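Local coordinates for protein CysE, serine acetyltransferase (Brucella abortus, PDB 4HZD) that probably catalyses transfer of the acetyl group from acetyl-coenzyme A to L-serine, a step on the way to cysteine, at residues L172-T177 and V190-T195; A158-G163 and A178-N183; K205-V210 and N221-Q226; R125-L130 and D137-L142. One frame throughout, in Å; residues are numbered along the deposited sequence.

Contacts 1, 2 and 3 are three pairings of successive coils in the left-handed beta-helix, while contact 4 lies in the helical part that precedes it in the chain. Contacts 2 and 3 share one face of the prism, strands 179-180 and 205-206 being neighbours, with centres about 10 Å apart. Contact 1, centre about 13 Å from each, belongs to the adjoining face; L192 packs inward against V180 of contact 2 and I206 of contact 3. Of the four, contact 1 holds the thiol end of coenzyme A. Contact 4 is about 16 Å from contact 2, centre to centre, yet R125 bridges them by bonding to the carbonyls of L160 and G161.

Contact 1 (L172-T177 and V190-T195); sequences LVVGET and VTLGGT. With COA (coenzyme A), chain C.
Strands 172-174 and 191-193 run in parallel with their axes 4.7 Å apart, and the tight part of the contact is this ladder. V173 does most of the work: its N bonds to V190 O at 3.0 Å, and its O takes the N-H of L192 at 2.8 Å, nearly along the C=O axis. G175 N then closes on L192 O at 3.0 Å. Inside, V174 and L192 stand side by side, V174 CG2 reaching to 4.2 Å from L192 CD1. This is one face of a left-handed parallel beta-helix, with V174 and L192 turned into the prism beside I154, I212 and I218. V173 and T191 face the other way, toward H188 of the second subunit, whose NE2 is hydrogen-bonded to T191 OG1. That bond leaves the methyl of T191 for the cofactor: CG2, anti to the backbone N, lies 3.7 Å from the S1P sulphur of coenzyme A, and G193 CA lies 3.8 Å from it. Past the strands the two segments diverge and the packing loosens. G194 O still receives a weak bond from N4P of the pantetheine arm, but E176 and T177 turn to R202 and H203 instead, and T195, like them, is partly exposed.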
# COMPACT_ATOMS: atom_id res chain seq x y z
N LEU A 172 13.54 2.23 -24.53
CA LEU A 172 14.28 3.43 -24.82
C LEU A 172 15.44 3.67 -23.88
O LEU A 172 15.28 3.63 -22.66
CB LEU A 172 13.37 4.68 -24.83
CG LEU A 172 14.01 6.04 -25.16
CD1 LEU A 172 14.44 6.13 -26.63
CD2 LEU A 172 13.05 7.17 -24.84
N VAL A 173 16.59 3.92 -24.48
CA VAL A 173 17.79 4.34 -23.78
C VAL A 173 18.36 5.62 -24.43
O VAL A 173 18.64 5.68 -25.65
CB VAL A 173 18.88 3.23 -23.72
CG1 VAL A 173 20.14 3.75 -23.06
CG2 VAL A 173 18.40 1.97 -23.01
N VAL A 174 18.57 6.65 -23.61
CA VAL A 174 19.14 7.90 -24.06
C VAL A 174 20.29 8.28 -23.12
O VAL A 174 20.10 8.48 -21.90
CB VAL A 174 18.08 9.02 -24.09
CG1 VAL A 174 18.66 10.38 -24.50
CG2 VAL A 174 16.92 8.58 -24.98
N GLY A 175 21.47 8.42 -23.72
CA GLY A 175 22.68 8.74 -23.00
C GLY A 175 22.80 10.17 -22.52
O GLY A 175 22.11 11.08 -22.97
N GLU A 176 23.72 10.34 -21.60
CA GLU A 176 24.00 11.59 -20.92
C GLU A 176 24.21 12.81 -21.81
O GLU A 176 23.76 13.91 -21.46
CB GLU A 176 25.22 11.36 -20.01
CG GLU A 176 25.75 12.61 -19.36
CD GLU A 176 27.05 12.36 -18.62
OE1 GLU A 176 27.71 11.34 -18.92
OE2 GLU A 176 27.37 13.17 -17.73
N THR A 177 24.90 12.64 -22.95
CA THR A 177 25.20 13.77 -23.82
C THR A 177 24.36 13.81 -25.10
O THR A 177 24.69 14.54 -26.06
CB THR A 177 26.69 13.82 -24.20
OG1 THR A 177 26.99 12.72 -25.07
CG2 THR A 177 27.55 13.77 -22.91
N VAL A 190 14.54 1.88 -28.97
CA VAL A 190 15.51 2.83 -29.55
C VAL A 190 16.62 3.18 -28.57
O VAL A 190 16.35 3.43 -27.38
CB VAL A 190 14.83 4.09 -30.11
CG1 VAL A 190 15.87 5.17 -30.40
CG2 VAL A 190 14.07 3.72 -31.39
N THR A 191 17.86 3.12 -29.05
CA THR A 191 19.04 3.57 -28.28
C THR A 191 19.63 4.81 -28.96
O THR A 191 20.01 4.80 -30.17
CB THR A 191 20.13 2.49 -28.16
OG1 THR A 191 19.61 1.30 -27.56
CG2 THR A 191 21.30 2.97 -27.28
N LEU A 192 19.71 5.88 -28.18
CA LEU A 192 20.58 6.99 -28.50
C LEU A 192 21.78 6.86 -27.59
O LEU A 192 21.78 7.36 -26.46
CB LEU A 192 19.87 8.32 -28.34
CG LEU A 192 18.53 8.34 -29.07
CD1 LEU A 192 17.94 9.73 -28.85
CD2 LEU A 192 18.71 8.08 -30.57
N GLY A 193 22.76 6.09 -28.05
CA GLY A 193 23.82 5.63 -27.16
C GLY A 193 25.24 5.92 -27.64
O GLY A 193 25.44 6.75 -28.55
N GLY A 194 26.20 5.24 -27.00
CA GLY A 194 27.63 5.42 -27.27
C GLY A 194 28.26 4.25 -28.01
O GLY A 194 27.74 3.14 -28.01
N THR A 195 29.39 4.50 -28.66
CA THR A 195 30.15 3.45 -29.34
C THR A 195 30.90 2.62 -28.31
O THR A 195 31.33 1.50 -28.59
CB THR A 195 31.20 4.06 -30.30
OG1 THR A 195 31.94 5.05 -29.58
CG2 THR A 195 30.54 4.69 -31.51
N1A COA C . 26.61 -3.34 -36.81
C2A COA C . 27.08 -3.58 -38.06
N3A COA C . 28.33 -3.28 -38.44
C4A COA C . 29.21 -2.69 -37.58
C5A COA C . 28.77 -2.38 -36.21
C6A COA C . 27.37 -2.75 -35.85
N6A COA C . 26.87 -2.52 -34.61
N7A COA C . 29.83 -1.81 -35.59
C8A COA C . 30.86 -1.76 -36.49
N9A COA C . 30.48 -2.28 -37.67
C1B COA C . 31.28 -2.41 -38.92
C2B COA C . 31.54 -1.06 -39.57
O2B COA C . 30.43 -0.66 -40.39
C3B COA C . 32.78 -1.35 -40.39
O3B COA C . 32.43 -1.86 -41.69
P3B COA C . 33.16 -1.38 -43.06
O7A COA C . 34.63 -1.50 -42.71
O8A COA C . 32.67 0.05 -43.27
O9A COA C . 32.66 -2.33 -44.13
C4B COA C . 33.53 -2.40 -39.56
O4B COA C . 32.56 -3.01 -38.69
C5B COA C . 34.65 -1.80 -38.71
O5B COA C . 34.09 -0.88 -37.77
P1A COA C . 34.90 -0.35 -36.48
O1A COA C . 34.04 0.72 -35.83
O2A COA C . 36.32 -0.02 -36.91
O3A COA C . 34.94 -1.67 -35.54
P2A COA C . 35.04 -1.65 -33.92
O4A COA C . 35.86 -0.45 -33.52
O5A COA C . 35.45 -3.02 -33.43
O6A COA C . 33.50 -1.40 -33.47
CBP COA C . 31.84 -1.96 -31.71
CCP COA C . 33.11 -1.20 -32.10
CDP COA C . 31.40 -2.85 -32.86
CEP COA C . 32.19 -2.84 -30.51
CAP COA C . 30.73 -0.93 -31.36
OAP COA C . 30.49 -0.00 -32.44
C9P COA C . 29.40 -1.52 -30.93
O9P COA C . 28.44 -1.56 -31.71
N8P COA C . 29.36 -1.99 -29.68
C7P COA C . 28.20 -1.88 -28.82
C6P COA C . 28.16 -0.58 -28.03
C5P COA C . 26.77 -0.37 -27.48
O5P COA C . 25.93 -1.26 -27.56
N4P COA C . 26.55 0.84 -26.92
C3P COA C . 25.26 1.36 -26.48
C2P COA C . 25.44 2.53 -25.52
S1P COA C . 23.89 2.83 -24.64

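Contact 2 (A158-G163 and A178-N183); sequences ARLGSG and AVVEDN
The two segments run almost exactly parallel, 4° apart end to end, and pair R159 with V179 and L160 with V180. R159 uses both its backbone N-H and its C=O: its N bonds to A178 O at 3.0 Å, and its O receives V180 N at 2.7 Å along a nearly straight line. The ladder then weakens, since G161 N makes only a weak, bent hydrogen bond to V180 O, and a side chain takes over. D182 has CG beside its own backbone N (chi1 -50°), which swings OD1 across to S162 N at 2.9 Å; the donor comes from above the carboxylate plane. The same oxygen lies 3.3 Å from G161 CA, so the glycine CA packs close against that carboxylate oxygen. S162 O is gripped twice, by N183 N at 2.9 Å and by a water that also donates to E181 O.

On the outer face the R159 chain bends at chi2 and chi3 and folds back along the sheet, laying one face of its guanidinium over V179 CG2, with NH1 3.7 Å from that methyl. On the inner face L160 CD2 meets V180 CG2 at 3.6 Å, apolar packing inside the left-handed beta-helix. G163 and N183, at matching corners of successive coils, both adopt positive phi.

Strand 159-160 is outermost in its sheet within this chain, and helices 87-101 and 116-132 lie against its segment, R101 bonding to G163 O. On the other edge, strand 179-180 hydrogen-bonds to strand 205-206.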
# COMPACT_ATOMS: atom_id res chain seq x y z
N ALA A 158 20.52 14.46 -20.46
CA ALA A 158 20.06 14.44 -21.85
C ALA A 158 19.21 15.68 -22.07
O ALA A 158 18.62 16.20 -21.12
CB ALA A 158 19.26 13.17 -22.18
N ARG A 159 19.15 16.16 -23.32
CA ARG A 159 18.31 17.32 -23.63
C ARG A 159 17.23 16.94 -24.63
O ARG A 159 17.54 16.40 -25.70
CB ARG A 159 19.16 18.50 -24.11
CG ARG A 159 20.09 18.99 -23.03
CD ARG A 159 20.37 20.48 -23.09
NE ARG A 159 21.52 20.87 -23.91
CZ ARG A 159 22.56 20.11 -24.25
NH1 ARG A 159 22.66 18.85 -23.84
NH2 ARG A 159 23.51 20.64 -25.01
N LEU A 160 15.97 17.14 -24.25
CA LEU A 160 14.83 16.76 -25.10
C LEU A 160 13.96 17.95 -25.46
O LEU A 160 13.48 18.68 -24.57
CB LEU A 160 13.96 15.69 -24.45
CG LEU A 160 14.58 14.37 -23.96
CD1 LEU A 160 13.51 13.51 -23.29
CD2 LEU A 160 15.20 13.61 -25.12
N GLY A 161 13.72 18.13 -26.76
CA GLY A 161 12.93 19.26 -27.25
C GLY A 161 11.44 19.06 -27.00
O GLY A 161 11.01 18.08 -26.40
N SER A 162 10.65 20.00 -27.50
CA SER A 162 9.20 19.89 -27.36
C SER A 162 8.56 19.24 -28.58
O SER A 162 9.25 18.98 -29.60
CB SER A 162 8.60 21.27 -27.14
OG SER A 162 8.79 22.02 -28.30
N GLY A 163 7.25 18.99 -28.49
CA GLY A 163 6.57 18.20 -29.51
C GLY A 163 7.25 16.86 -29.75
O GLY A 163 7.39 16.38 -30.88
N ALA A 178 23.29 13.02 -25.13
CA ALA A 178 22.31 13.11 -26.25
C ALA A 178 21.54 14.42 -26.25
O ALA A 178 21.22 14.99 -25.17
CB ALA A 178 21.33 11.95 -26.23
N VAL A 179 21.23 14.86 -27.47
CA VAL A 179 20.38 16.02 -27.71
C VAL A 179 19.30 15.61 -28.73
O VAL A 179 19.60 15.08 -29.79
CB VAL A 179 21.13 17.25 -28.24
CG1 VAL A 179 20.16 18.40 -28.41
CG2 VAL A 179 22.25 17.66 -27.28
N VAL A 180 18.04 15.82 -28.34
CA VAL A 180 16.94 15.66 -29.26
C VAL A 180 16.26 17.02 -29.41
O VAL A 180 15.82 17.62 -28.43
CB VAL A 180 15.91 14.62 -28.73
CG1 VAL A 180 14.79 14.41 -29.74
CG2 VAL A 180 16.59 13.31 -28.42
N GLU A 181 16.14 17.50 -30.65
CA GLU A 181 15.47 18.78 -30.91
C GLU A 181 13.94 18.64 -31.04
O GLU A 181 13.42 17.55 -30.87
CB GLU A 181 16.11 19.47 -32.12
CG GLU A 181 17.55 19.87 -31.83
CD GLU A 181 18.28 20.51 -33.02
OE1 GLU A 181 17.64 20.97 -33.99
OE2 GLU A 181 19.51 20.52 -32.97
N ASP A 182 13.22 19.72 -31.34
CA ASP A 182 11.76 19.67 -31.46
C ASP A 182 11.20 18.82 -32.56
O ASP A 182 11.88 18.52 -33.54
CB ASP A 182 11.15 21.07 -31.60
CG ASP A 182 11.64 22.01 -30.57
OD1 ASP A 182 12.13 21.54 -29.51
OD2 ASP A 182 11.56 23.23 -30.80
N ASN A 183 9.91 18.48 -32.40
CA ASN A 183 9.13 17.70 -33.34
C ASN A 183 9.76 16.37 -33.81
O ASN A 183 9.73 16.02 -34.99
CB ASN A 183 8.72 18.57 -34.54
CG ASN A 183 8.12 19.89 -34.10
OD1 ASN A 183 8.55 20.94 -34.54
ND2 ASN A 183 7.17 19.84 -33.15
O HOH W 1 11.02 16.51 -30.03

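Contact 3 (K205-V210 and N221-Q226)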
# COMPACT_ATOMS: atom_id res chain seq x y z
N LYS A 205 23.00 13.50 -31.71
CA LYS A 205 22.35 14.78 -31.86
C LYS A 205 21.24 14.59 -32.90
O LYS A 205 21.51 14.39 -34.09
CB LYS A 205 23.36 15.84 -32.29
CG LYS A 205 24.64 15.86 -31.44
CD LYS A 205 24.39 16.33 -30.00
CE LYS A 205 25.62 16.22 -29.08
NZ LYS A 205 26.15 14.85 -28.83
N ILE A 206 20.00 14.60 -32.43
CA ILE A 206 18.84 14.40 -33.30
C ILE A 206 18.19 15.75 -33.64
O ILE A 206 17.68 16.44 -32.76
CB ILE A 206 17.82 13.44 -32.62
CG1 ILE A 206 18.55 12.19 -32.07
CG2 ILE A 206 16.67 13.08 -33.55
CD1 ILE A 206 19.24 11.33 -33.13
N ARG A 207 18.21 16.10 -34.94
CA ARG A 207 17.64 17.36 -35.44
C ARG A 207 16.12 17.28 -35.57
O ARG A 207 15.54 16.21 -35.43
CB ARG A 207 18.25 17.73 -36.80
CG ARG A 207 19.77 17.89 -36.76
CD ARG A 207 20.17 19.25 -36.22
NE ARG A 207 21.61 19.34 -35.95
CZ ARG A 207 22.19 19.12 -34.76
NH1 ARG A 207 21.47 18.77 -33.70
NH2 ARG A 207 23.52 19.24 -34.62
N GLN A 208 15.50 18.42 -35.83
CA GLN A 208 14.07 18.64 -35.84
C GLN A 208 13.36 17.76 -36.88
O GLN A 208 13.90 17.52 -37.94
CB GLN A 208 13.85 20.13 -36.14
CG GLN A 208 12.69 20.77 -35.42
CD GLN A 208 12.65 22.29 -35.56
OE1 GLN A 208 11.81 22.83 -36.29
NE2 GLN A 208 13.55 22.99 -34.85
N GLY A 209 12.16 17.28 -36.58
CA GLY A 209 11.35 16.57 -37.57
C GLY A 209 11.71 15.13 -37.86
O GLY A 209 11.07 14.49 -38.69
N VAL A 210 12.73 14.61 -37.19
CA VAL A 210 13.18 13.22 -37.37
C VAL A 210 12.17 12.18 -36.84
O VAL A 210 11.51 12.37 -35.81
CB VAL A 210 14.60 13.02 -36.74
CG1 VAL A 210 15.02 11.55 -36.67
CG2 VAL A 210 15.64 13.80 -37.54
N ASN A 221 28.72 10.23 -30.98
CA ASN A 221 28.48 11.65 -31.18
C ASN A 221 28.30 11.95 -32.69
O ASN A 221 29.18 12.52 -33.35
CB ASN A 221 29.62 12.46 -30.58
CG ASN A 221 29.34 13.93 -30.60
OD1 ASN A 221 28.20 14.34 -30.78
ND2 ASN A 221 30.38 14.74 -30.43
N ILE A 222 27.15 11.54 -33.21
CA ILE A 222 26.82 11.66 -34.61
C ILE A 222 25.53 12.46 -34.70
O ILE A 222 24.81 12.61 -33.71
CB ILE A 222 26.72 10.27 -35.33
CG1 ILE A 222 25.60 9.38 -34.75
CG2 ILE A 222 28.08 9.55 -35.32
CD1 ILE A 222 25.36 8.07 -35.49
N GLN A 223 25.26 13.00 -35.87
CA GLN A 223 24.06 13.78 -36.09
C GLN A 223 23.08 13.04 -37.00
O GLN A 223 23.51 12.45 -38.00
CB GLN A 223 24.46 15.11 -36.72
CG GLN A 223 23.32 16.10 -36.90
CD GLN A 223 23.77 17.41 -37.54
OE1 GLN A 223 23.98 18.42 -36.85
NE2 GLN A 223 23.96 17.39 -38.86
N VAL A 224 21.79 13.06 -36.66
CA VAL A 224 20.74 12.67 -37.61
C VAL A 224 20.15 13.97 -38.13
O VAL A 224 19.56 14.76 -37.38
CB VAL A 224 19.68 11.72 -37.02
CG1 VAL A 224 18.65 11.35 -38.08
CG2 VAL A 224 20.34 10.46 -36.47
N GLY A 225 20.36 14.24 -39.42
CA GLY A 225 19.93 15.50 -40.01
C GLY A 225 18.43 15.71 -40.01
O GLY A 225 17.64 14.77 -39.93
N GLN A 226 18.05 16.97 -40.13
CA GLN A 226 16.69 17.38 -40.10
C GLN A 226 15.78 16.62 -41.08
O GLN A 226 16.16 16.38 -42.22
CB GLN A 226 16.63 18.89 -40.36
CG GLN A 226 15.30 19.51 -40.04
CD GLN A 226 15.35 21.01 -39.96
OE1 GLN A 226 16.33 21.64 -40.39
NE2 GLN A 226 14.31 21.61 -39.38
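Two successive coils of the left-handed beta-helix, the fold built by hexapeptide repeats, stack here through strands 205-206 and 223-224. Three straight backbone bonds set the parallel register: K205 N to I222 O at 2.8 Å, V224 N to K205 O at 2.9 Å, and R207 N to V224 O. Beneath them, on the inner face, V224 is at the centre of the packing. Its CG2 meets I206 CD1 at 3.6 Å, and its CG1 rests against both methyls of V210, which crosses it at about a right angle. A type II turn from R207 to V210, with G209 at positive phi, brings V210 round to that spot.

The outer face is polar. K205 bends at chi2 and chi4 so that NZ reaches N221 OD1 at 2.9 Å, coming from above the amide plane; D201, H203 O and T177 O also hold this ammonium. Q223 extends across R207, its CG over one face of the guanidinium and the two planar groups 70° apart. The modelled R207 NH2 to Q223 OE1 bond is very short, so the position of OE1 is less certain, while R207 NH1 makes a salt bridge to E181. Q226 lies alongside Q208, with CG 3.2 Å from Q208 O.

Strand 205-206 is thus flanked by 179-180 and by 223-224, the strand at one edge of this sheet within the chain; no other subunit touches either segment.

Contact 4 (R125-L130 and D137-L142)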
# COMPACT_ATOMS: atom_id res chain seq x y z
N ARG A 125 11.84 15.72 -18.06
CA ARG A 125 11.88 17.17 -17.88
C ARG A 125 12.07 17.53 -16.39
O ARG A 125 12.87 18.39 -16.04
CB ARG A 125 10.60 17.80 -18.44
CG ARG A 125 10.43 17.57 -19.94
CD ARG A 125 9.52 18.59 -20.62
NE ARG A 125 9.06 18.11 -21.95
CZ ARG A 125 9.82 18.10 -23.05
NH1 ARG A 125 11.10 18.49 -23.00
NH2 ARG A 125 9.32 17.68 -24.20
N LEU A 126 11.33 16.85 -15.51
CA LEU A 126 11.48 17.05 -14.06
C LEU A 126 12.90 16.69 -13.61
O LEU A 126 13.56 17.50 -12.98
CB LEU A 126 10.46 16.21 -13.27
CG LEU A 126 10.54 16.36 -11.72
CD1 LEU A 126 10.54 17.85 -11.34
CD2 LEU A 126 9.41 15.58 -11.02
N ALA A 127 13.32 15.48 -13.93
CA ALA A 127 14.67 15.00 -13.58
C ALA A 127 15.79 15.93 -14.07
O ALA A 127 16.80 16.16 -13.38
CB ALA A 127 14.87 13.57 -14.11
N HIS A 128 15.62 16.45 -15.28
CA HIS A 128 16.63 17.31 -15.94
C HIS A 128 16.79 18.62 -15.17
O HIS A 128 17.91 19.05 -14.88
CB HIS A 128 16.24 17.56 -17.41
CG HIS A 128 17.24 18.42 -18.17
ND1 HIS A 128 18.45 17.95 -18.56
CD2 HIS A 128 17.16 19.75 -18.63
CE1 HIS A 128 19.12 18.94 -19.22
NE2 HIS A 128 18.32 20.03 -19.25
N TRP A 129 15.68 19.25 -14.86
CA TRP A 129 15.67 20.44 -14.02
C TRP A 129 16.35 20.21 -12.65
O TRP A 129 17.24 21.00 -12.21
CB TRP A 129 14.22 20.94 -13.89
CG TRP A 129 14.10 22.18 -13.04
CD1 TRP A 129 14.59 23.46 -13.33
CD2 TRP A 129 13.55 22.28 -11.69
NE1 TRP A 129 14.32 24.32 -12.29
CE2 TRP A 129 13.72 23.68 -11.28
CE3 TRP A 129 12.95 21.38 -10.81
CZ2 TRP A 129 13.29 24.12 -10.05
CZ3 TRP A 129 12.50 21.84 -9.58
CH2 TRP A 129 12.66 23.18 -9.21
N LEU A 130 15.93 19.14 -11.95
CA LEU A 130 16.52 18.77 -10.65
C LEU A 130 18.03 18.60 -10.77
O LEU A 130 18.77 19.08 -9.91
CB LEU A 130 15.88 17.45 -10.12
CG LEU A 130 14.42 17.66 -9.71
CD1 LEU A 130 13.78 16.34 -9.32
CD2 LEU A 130 14.29 18.64 -8.55
N ASP A 137 20.65 13.31 -6.70
CA ASP A 137 19.97 12.13 -6.22
C ASP A 137 18.53 12.10 -6.59
O ASP A 137 18.07 11.07 -7.08
CB ASP A 137 20.20 11.88 -4.74
CG ASP A 137 21.52 11.30 -4.51
OD1 ASP A 137 21.64 10.06 -4.60
OD2 ASP A 137 22.49 12.06 -4.38
N PHE A 138 17.82 13.22 -6.42
CA PHE A 138 16.43 13.23 -6.83
C PHE A 138 16.37 12.87 -8.32
O PHE A 138 15.54 12.06 -8.75
CB PHE A 138 15.76 14.58 -6.56
CG PHE A 138 14.29 14.46 -6.20
CD1 PHE A 138 13.41 13.68 -6.99
CD2 PHE A 138 13.77 15.12 -5.10
CE1 PHE A 138 12.07 13.56 -6.66
CE2 PHE A 138 12.44 14.99 -4.75
CZ PHE A 138 11.58 14.23 -5.56
N ALA A 139 17.24 13.48 -9.11
CA ALA A 139 17.22 13.24 -10.56
C ALA A 139 17.47 11.75 -10.90
O ALA A 139 16.75 11.15 -11.70
CB ALA A 139 18.22 14.16 -11.26
N TYR A 140 18.46 11.14 -10.25
CA TYR A 140 18.77 9.73 -10.53
C TYR A 140 17.63 8.84 -10.06
O TYR A 140 17.32 7.81 -10.69
CB TYR A 140 20.07 9.28 -9.86
CG TYR A 140 21.36 9.90 -10.37
CD1 TYR A 140 21.53 10.24 -11.73
CD2 TYR A 140 22.42 10.14 -9.49
CE1 TYR A 140 22.73 10.82 -12.17
CE2 TYR A 140 23.61 10.70 -9.93
CZ TYR A 140 23.77 11.04 -11.25
OH TYR A 140 24.98 11.60 -11.63
N TYR A 141 17.00 9.23 -8.95
CA TYR A 141 15.87 8.48 -8.46
C TYR A 141 14.75 8.46 -9.49
O TYR A 141 14.11 7.43 -9.73
CB TYR A 141 15.36 8.99 -7.07
CG TYR A 141 14.22 8.15 -6.62
CD1 TYR A 141 14.44 6.92 -6.00
CD2 TYR A 141 12.89 8.53 -6.89
CE1 TYR A 141 13.38 6.11 -5.62
CE2 TYR A 141 11.83 7.71 -6.51
CZ TYR A 141 12.08 6.51 -5.89
OH TYR A 141 11.06 5.68 -5.50
N LEU A 142 14.42 9.61 -10.05
CA LEU A 142 13.40 9.66 -11.08
C LEU A 142 13.79 8.82 -12.34
O LEU A 142 12.97 8.05 -12.90
CB LEU A 142 13.16 11.13 -11.48
CG LEU A 142 12.41 11.97 -10.43
CD1 LEU A 142 12.52 13.45 -10.81
CD2 LEU A 142 10.96 11.52 -10.35
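The F138 ring is the one flat group that meets the opposite helix: L130 CD1 comes at it obliquely, 3.6 Å from F138 CD1 and 3.8 Å from F138 CB, so the methyl lodges at the root of the ring. The other rings turn elsewhere. Y140 and Y141 make edge-to-face pairs with Y105 and F40 of the second subunit, and H128 leans on the ring of H124 in its own helix while its ND1 bonds to P156 O.

L130 CD1 serves a second partner, L142 CD1, at 3.5 Å, tighter than usual for two methyls. L142 has CG anti to its carbonyl carbon (chi1 -73°), which sends CD1 against a pair of leucines one turn apart, touching L130 CD1 and L126 CG, the latter at 3.6 Å. The two segments belong to an antiparallel helical hairpin, helices 116-132 and 136-149 joined by a short loop, and after it the chain enters the beta-helix at strand 152-154. The segment axes cross at -159° and come within 8.0 Å of each other, a close approach where the small residues A127 and A139 come level. A127 CA and A139 CA are 4.3 Å apart, and A139 CB presses to 3.2 Å from A127 O. No hydrogen bond passes between the segments; the interface is apolar, and all six touching residues are buried. Helix 70-83 packs alongside, M80 against L126 and T76 against F138. At the far side of helix 136-149, D137 forms a salt bridge with R107 of the second subunit.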